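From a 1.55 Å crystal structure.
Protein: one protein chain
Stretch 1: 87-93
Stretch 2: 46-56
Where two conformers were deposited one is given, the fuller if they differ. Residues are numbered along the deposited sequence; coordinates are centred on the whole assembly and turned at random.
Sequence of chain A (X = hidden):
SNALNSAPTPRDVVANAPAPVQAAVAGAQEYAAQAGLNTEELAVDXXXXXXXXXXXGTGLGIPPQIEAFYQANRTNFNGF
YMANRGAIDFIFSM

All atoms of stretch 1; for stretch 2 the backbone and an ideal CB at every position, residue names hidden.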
# COMPACT_ATOMS: atom_id res chain seq x y z
N ALA A 87 -9.98 -3.46 -5.68
CA ALA A 87 -9.23 -2.87 -6.80
C ALA A 87 -7.91 -3.61 -7.05
O ALA A 87 -7.53 -3.92 -8.17
CB ALA A 87 -8.95 -1.43 -6.50
N ILE A 88 -7.20 -3.87 -5.97
CA ILE A 88 -5.90 -4.56 -6.04
C ILE A 88 -6.08 -5.97 -6.62
O ILE A 88 -5.31 -6.43 -7.49
CB ILE A 88 -5.27 -4.58 -4.65
CG1 ILE A 88 -4.79 -3.17 -4.33
CG2 ILE A 88 -4.11 -5.62 -4.61
CD1 ILE A 88 -4.37 -2.97 -2.88
N ASP A 89 -7.13 -6.65 -6.18
CA ASP A 89 -7.41 -8.00 -6.66
C ASP A 89 -7.65 -7.98 -8.19
O ASP A 89 -7.24 -8.87 -8.91
CB ASP A 89 -8.64 -8.60 -5.96
CG ASP A 89 -8.38 -9.03 -4.49
OD1 ASP A 89 -7.21 -9.05 -4.01
OD2 ASP A 89 -9.39 -9.38 -3.82
N PHE A 90 -8.36 -6.96 -8.65
CA PHE A 90 -8.63 -6.82 -10.07
C PHE A 90 -7.38 -6.43 -10.87
O PHE A 90 -7.07 -7.05 -11.87
CB PHE A 90 -9.73 -5.79 -10.30
CG PHE A 90 -9.94 -5.49 -11.76
CD1 PHE A 90 -10.56 -6.43 -12.57
CD2 PHE A 90 -9.53 -4.29 -12.32
CE1 PHE A 90 -10.75 -6.19 -13.96
CE2 PHE A 90 -9.70 -4.04 -13.71
CZ PHE A 90 -10.32 -4.99 -14.50
N ILE A 91 -6.68 -5.39 -10.40
CA ILE A 91 -5.61 -4.75 -11.18
C ILE A 91 -4.40 -5.67 -11.24
O ILE A 91 -3.66 -5.70 -12.23
CB ILE A 91 -5.27 -3.37 -10.56
CG1 ILE A 91 -6.45 -2.41 -10.83
CG2 ILE A 91 -3.91 -2.81 -11.05
CD1 ILE A 91 -6.40 -1.10 -10.04
N PHE A 92 -4.18 -6.46 -10.21
CA PHE A 92 -3.01 -7.34 -10.18
C PHE A 92 -3.28 -8.80 -10.54
O PHE A 92 -2.37 -9.62 -10.44
CB PHE A 92 -2.29 -7.24 -8.83
CG PHE A 92 -1.57 -5.95 -8.62
CD1 PHE A 92 -0.32 -5.74 -9.19
CD2 PHE A 92 -2.16 -4.92 -7.90
CE1 PHE A 92 0.33 -4.52 -9.02
CE2 PHE A 92 -1.52 -3.71 -7.71
CZ PHE A 92 -0.26 -3.51 -8.30
N SER A 93 -4.49 -9.14 -11.03
CA SER A 93 -4.89 -10.59 -11.10
C SER A 93 -3.81 -11.62 -11.49
O SER A 93 -3.43 -11.75 -12.66
CB SER A 93 -6.21 -10.85 -11.87
OG SER A 93 -6.65 -9.75 -12.64
N UNK A 46 3.79 4.00 -1.41
CA UNK A 46 4.41 3.00 -2.31
C UNK A 46 3.33 2.13 -2.97
O UNK A 46 3.39 1.86 -4.19
CB UNK A 46 5.39 2.12 -1.54
N UNK A 47 2.32 1.71 -2.21
CA UNK A 47 1.30 0.87 -2.79
C UNK A 47 0.39 1.68 -3.75
O UNK A 47 0.03 1.20 -4.85
CB UNK A 47 0.47 0.22 -1.68
N UNK A 48 0.04 2.90 -3.37
CA UNK A 48 -0.73 3.73 -4.26
C UNK A 48 0.06 3.91 -5.58
O UNK A 48 -0.49 3.79 -6.69
CB UNK A 48 -1.04 5.08 -3.60
N UNK A 49 1.36 4.15 -5.46
CA UNK A 49 2.11 4.32 -6.68
C UNK A 49 2.15 3.06 -7.51
O UNK A 49 2.02 3.14 -8.73
CB UNK A 49 3.53 4.78 -6.36
N UNK A 50 2.25 1.89 -6.86
CA UNK A 50 2.29 0.62 -7.59
C UNK A 50 1.01 0.41 -8.39
O UNK A 50 1.03 -0.08 -9.53
CB UNK A 50 2.50 -0.55 -6.62
N UNK A 51 -0.11 0.77 -7.79
CA UNK A 51 -1.41 0.68 -8.47
C UNK A 51 -1.40 1.58 -9.71
O UNK A 51 -1.82 1.17 -10.79
CB UNK A 51 -2.55 1.08 -7.53
N UNK A 52 -0.91 2.81 -9.54
CA UNK A 52 -0.80 3.74 -10.67
C UNK A 52 0.09 3.20 -11.80
O UNK A 52 -0.30 3.27 -12.98
CB UNK A 52 -0.25 5.08 -10.18
N UNK A 53 1.24 2.64 -11.45
CA UNK A 53 2.19 2.05 -12.41
C UNK A 53 1.53 0.91 -13.20
O UNK A 53 1.66 0.83 -14.44
CB UNK A 53 3.43 1.53 -11.68
N UNK A 54 0.79 0.06 -12.50
CA UNK A 54 0.11 -1.08 -13.11
C UNK A 54 -0.98 -0.62 -14.08
O UNK A 54 -1.19 -1.22 -15.15
CB UNK A 54 -0.49 -1.98 -12.03
N UNK A 55 -1.68 0.46 -13.72
CA UNK A 55 -2.75 1.03 -14.55
C UNK A 55 -2.25 1.83 -15.75
O UNK A 55 -2.91 1.85 -16.80
CB UNK A 55 -3.64 1.93 -13.69
N UNK A 56 -1.11 2.50 -15.60
CA UNK A 56 -0.51 3.24 -16.71
C UNK A 56 -0.23 2.29 -17.88
O UNK A 56 -0.46 2.65 -19.04
CB UNK A 56 0.78 3.93 -16.26

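Stretch 2 is helical throughout, its N-to-C direction 35° from that of helix 87-91 and the two axes 11.0 Å apart at closest approach, a spacing that leaves room for side chains between them.

Position 46 has nothing of stretch 1 within reach, so the contact sets no preference; it is Ala46. At position 47 the CA-to-CB bond points sideways and no atom of stretch 1 lies near the ideal CB, yet the apolar end of Ile88 is within range of a longer chain. Leucine, isoleucine or methionine would suit. The residue is Leu47, whose CD2 lies 4.0 Å from Ile88 CD1. Positions 48 and 49 are out of reach and unconstrained from here; they carry Tyr48 and Asn49.

At position 50 the ideal CB is already 4.4 Å from Phe92 CZ, a spacing that a methyl group fills by itself, although other small residues could serve. It is Ala50, and its CB rests against the tip of the Phe92 ring.

Position 51 sits across from Ile88, their CA atoms 7.3 Å apart, and its CB points sideways between Ile88, Ile91 and Phe92. Such apolar surroundings favour a branched or flexible aliphatic chain. Ile51 reaches all three: CD1 is 4.0 Å from Ile88 CG1, CG2 is 3.8 Å from Ile91 CD1, and CG1 lies at the edge of the Phe92 ring, 4.2 Å from CE2.

Position 52 points away and position 53 sideways, neither close to stretch 1, which sets no preference there; Lys52 and Val53 make no contact with it.

Position 54 points toward stretch 1, with its ideal CB 3.6 Å from Ile91 CG2 and 4.0 Å from Phe92 CE1. Beyond lies the carbonyl oxygen of Ile91, which accepts no backbone hydrogen bond within its own stretch. An aliphatic chain could cover the apolar atoms, but a long one ending in a donor, lysine or arginine, could also use the oxygen. In the given conformer, Arg54 does both. Its CG packs over one face of the Phe92 ring and lies only 3.1 Å from Ile91 CG2, a tight fit, while NE donates a hydrogen bond to Ile91 O at 2.7 Å, with a weak one from NH2 to Ile91 O at 3.3 Å.

At position 55, the sideways CB is 5.4 Å from Ile91 CG2, so a side chain longer than alanine's, such as leucine, isoleucine or methionine, would be required to touch it. The residue is Leu55, which brings CD1 to 3.9 Å from Ile91 CD1. Position 56 is out of reach and unconstrained; Ala56 plays no part.

Stretch 2, residues 46-56: ALYNAIKVRLA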
# COMPACT_ATOMS: atom_id res chain seq x y z
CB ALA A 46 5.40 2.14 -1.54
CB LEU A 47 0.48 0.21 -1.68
CG LEU A 47 -0.65 -0.75 -2.11
CD1 LEU A 47 -0.09 -1.75 -3.18
CD2 LEU A 47 -1.21 -1.42 -0.92
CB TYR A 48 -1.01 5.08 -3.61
CG TYR A 48 -1.84 6.01 -4.46
CD1 TYR A 48 -3.09 5.61 -4.91
CD2 TYR A 48 -1.38 7.27 -4.81
CE1 TYR A 48 -3.89 6.43 -5.68
CE2 TYR A 48 -2.19 8.12 -5.60
CZ TYR A 48 -3.44 7.66 -6.02
OH TYR A 48 -4.28 8.42 -6.79
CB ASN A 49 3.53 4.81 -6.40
CG ASN A 49 4.24 5.24 -7.67
OD1 ASN A 49 3.81 6.16 -8.37
ND2 ASN A 49 5.32 4.53 -7.99
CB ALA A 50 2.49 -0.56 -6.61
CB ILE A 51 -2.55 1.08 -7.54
CG1 ILE A 51 -2.65 0.06 -6.38
CG2 ILE A 51 -3.88 1.24 -8.36
CD1 ILE A 51 -3.47 0.52 -5.15
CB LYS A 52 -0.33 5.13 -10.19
CG LYS A 52 -1.39 5.84 -9.36
CD LYS A 52 -1.18 7.36 -9.22
CE LYS A 52 0.14 7.66 -8.53
NZ LYS A 52 0.19 9.00 -7.89
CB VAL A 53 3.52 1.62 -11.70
CG1 VAL A 53 4.40 0.72 -12.58
CG2 VAL A 53 4.32 2.88 -11.29
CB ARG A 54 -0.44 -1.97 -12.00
CG ARG A 54 -1.19 -3.17 -12.47
CD ARG A 54 -0.31 -4.34 -12.70
NE ARG A 54 -1.15 -5.42 -13.18
CZ ARG A 54 -1.02 -6.02 -14.35
NH1 ARG A 54 -0.05 -5.66 -15.17
NH2 ARG A 54 -1.85 -6.99 -14.68
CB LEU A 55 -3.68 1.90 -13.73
CG LEU A 55 -4.64 1.17 -12.80
CD1 LEU A 55 -5.22 2.14 -11.84
CD2 LEU A 55 -5.73 0.46 -13.61
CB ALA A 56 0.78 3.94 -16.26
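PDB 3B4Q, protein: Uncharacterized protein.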